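Local coordinates for probable dehydrogenase (Bordetella bronchiseptica, PDB 3MOI) that probably catalyses an NAD(P)-dependent oxidation or reduction, as a member of the GFO/IDH/MocA family of Rossmann-fold oxidoreductases, at the interface of chains A and B. Sequence-based numbering; all coordinates share one arbitrary frame. Chains: chain A/B, Probable dehydrogenase.

The interface of chains A and B. Residues chain A 153, 234-236, 256; chain B 311, 322-323.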
loop_
_atom_site.group_PDB
_atom_site.type_symbol
_atom_site.label_atom_id
_atom_site.label_comp_id
_atom_site.label_asym_id
_atom_site.label_seq_id
_atom_site.Cartn_x
_atom_site.Cartn_y
_atom_site.Cartn_z
ATOM N N TYR A 153 -7.972 1.649 -5.450
ATOM C CA TYR A 153 -8.339 0.812 -6.593
ATOM C C TYR A 153 -9.786 1.166 -6.940
ATOM O O TYR A 153 -10.665 1.225 -6.045
ATOM C CB TYR A 153 -8.235 -0.710 -6.228
ATOM C CG TYR A 153 -6.827 -1.129 -5.849
ATOM C CD1 TYR A 153 -6.223 -0.669 -4.704
ATOM C CD2 TYR A 153 -6.089 -1.963 -6.667
ATOM C CE1 TYR A 153 -4.924 -1.036 -4.379
ATOM C CE2 TYR A 153 -4.793 -2.332 -6.351
ATOM C CZ TYR A 153 -4.210 -1.854 -5.231
ATOM O OH TYR A 153 -2.927 -2.255 -4.935
ATOM N N ASP A 234 -11.311 -1.315 -12.703
ATOM C CA ASP A 234 -12.588 -1.830 -12.227
ATOM C C ASP A 234 -12.494 -3.281 -11.757
ATOM O O ASP A 234 -13.447 -4.093 -11.945
ATOM C CB ASP A 234 -13.667 -1.728 -13.310
ATOM C CG ASP A 234 -15.076 -1.885 -12.740
ATOM O OD1 ASP A 234 -16.043 -1.829 -13.545
ATOM O OD2 ASP A 234 -15.208 -2.080 -11.488
ATOM N N HIS A 235 -11.355 -3.613 -11.142
ATOM C CA HIS A 235 -11.157 -4.944 -10.599
ATOM C C HIS A 235 -11.306 -4.798 -9.102
ATOM O O HIS A 235 -12.408 -4.630 -8.634
ATOM C CB HIS A 235 -9.815 -5.477 -11.008
ATOM C CG HIS A 235 -9.730 -5.822 -12.455
ATOM N ND1 HIS A 235 -8.539 -5.800 -13.154
ATOM C CD2 HIS A 235 -10.687 -6.199 -13.339
ATOM C CE1 HIS A 235 -8.766 -6.165 -14.408
ATOM N NE2 HIS A 235 -10.059 -6.411 -14.547
ATOM N N PHE A 236 -10.233 -4.836 -8.310
ATOM C CA PHE A 236 -10.421 -4.675 -6.859
ATOM C C PHE A 236 -11.081 -3.316 -6.649
ATOM O O PHE A 236 -10.914 -2.402 -7.472
ATOM C CB PHE A 236 -9.119 -4.785 -6.077
ATOM C CG PHE A 236 -9.307 -4.638 -4.588
ATOM C CD1 PHE A 236 -10.136 -5.485 -3.902
ATOM C CD2 PHE A 236 -8.700 -3.640 -3.896
ATOM C CE1 PHE A 236 -10.322 -5.348 -2.546
ATOM C CE2 PHE A 236 -8.904 -3.499 -2.541
ATOM C CZ PHE A 236 -9.714 -4.366 -1.872
ATOM N N HIS A 256 -18.569 -4.776 -8.879
ATOM C CA HIS A 256 -17.289 -4.973 -9.511
ATOM C C HIS A 256 -17.315 -5.050 -11.050
ATOM O O HIS A 256 -16.596 -4.365 -11.752
ATOM C CB HIS A 256 -16.632 -6.176 -8.878
ATOM C CG HIS A 256 -16.478 -6.056 -7.390
ATOM N ND1 HIS A 256 -15.311 -5.646 -6.795
ATOM C CD2 HIS A 256 -17.341 -6.303 -6.380
ATOM C CE1 HIS A 256 -15.455 -5.649 -5.483
ATOM N NE2 HIS A 256 -16.676 -6.054 -5.204
ATOM N N ASP B 311 -7.367 -8.184 -10.488
ATOM C CA ASP B 311 -6.600 -8.031 -9.275
ATOM C C ASP B 311 -6.798 -9.297 -8.470
ATOM O O ASP B 311 -7.890 -9.861 -8.478
ATOM C CB ASP B 311 -7.022 -6.810 -8.451
ATOM C CG ASP B 311 -6.762 -5.481 -9.193
ATOM O OD1 ASP B 311 -5.882 -5.435 -10.096
ATOM O OD2 ASP B 311 -7.491 -4.498 -8.923
ATOM N N TYR B 322 -10.643 -10.642 -8.561
ATOM C CA TYR B 322 -11.525 -9.551 -9.008
ATOM C C TYR B 322 -11.382 -9.376 -10.488
ATOM O O TYR B 322 -10.478 -8.704 -10.941
ATOM C CB TYR B 322 -11.178 -8.260 -8.292
ATOM C CG TYR B 322 -11.425 -8.363 -6.817
ATOM C CD1 TYR B 322 -12.654 -7.984 -6.238
ATOM C CD2 TYR B 322 -10.461 -8.893 -5.986
ATOM C CE1 TYR B 322 -12.859 -8.108 -4.834
ATOM C CE2 TYR B 322 -10.658 -9.002 -4.619
ATOM C CZ TYR B 322 -11.829 -8.623 -4.048
ATOM O OH TYR B 322 -11.920 -8.766 -2.690
ATOM N N GLY B 323 -12.299 -9.969 -11.256
ATOM C CA GLY B 323 -12.109 -10.047 -12.697
ATOM C C GLY B 323 -12.858 -8.981 -13.433
ATOM O O GLY B 323 -13.520 -8.149 -12.832
#
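A:Phe236 meets B:Asp311 and B:Tyr322 in a small patch of a two-fold symmetric interface between copies of this GFO/IDH/MocA-family protein. The same contact recurs with the chains exchanged. A:Phe236 belongs to the GFO/IDH/MocA C-terminal domain. The deposited dimer may be the biological form, but the structure alone does not show this.

A hydrogen bond runs from the backbone N of A:Phe236 to the carboxylate OD2 of B:Asp311, 2.8 Å long. The bond is moderately straight, 153° at the hydrogen. The N-H comes to the anti side of OD2, tilted well out of the carboxylate plane. B:Asp311 sets its CG beside its own backbone N, which turns the carboxylate toward the A:His235 to A:Phe236 peptide.

The ring of A:Phe236 meets B:Tyr322 edge to face, with the planes 76° apart. Its CD1 leads, with CE1 behind it near the hydroxyl end of the tyrosine. CD1 of A:Phe236 sits over one face of the tyrosine, toward the rim, 3.6 Å from CZ of B:Tyr322. The two side chains run alongside each other and point the same way. In A:Phe236, CG lies anti to the backbone N (chi1 -179°), and this carries the ring away from the bonded N-H and beside the tyrosine.

A:His235 lies against residues of both strands, B:Asp311 on one and B:Tyr322 and B:Gly323 on the other. CB of A:His235 lies 3.3 Å from the backbone O of B:Tyr322 and also touches the B:Asp311 carboxylate. The imidazole stands almost perpendicular to that carboxylate. CD2 of A:His235 faces the backbone O of B:Gly323 at 3.5 Å.

A:His256 borders the tyrosine at its CD1 and CE1 atoms. CE1 of A:His256 is 3.6 Å from CE1 of B:Tyr322. The backbone O of A:His235 lies at the edge of the A:His256 ring.

A:Tyr153, at the end of strand 145-153, touches the carboxylate and backs the A:Phe236 ring, its CG at the ring's edge. CD2 of A:Tyr153 approaches OD2 of B:Asp311 at 3.7 Å. On chain B, strands 310-314 and 318-323 present the aspartate and tyrosine.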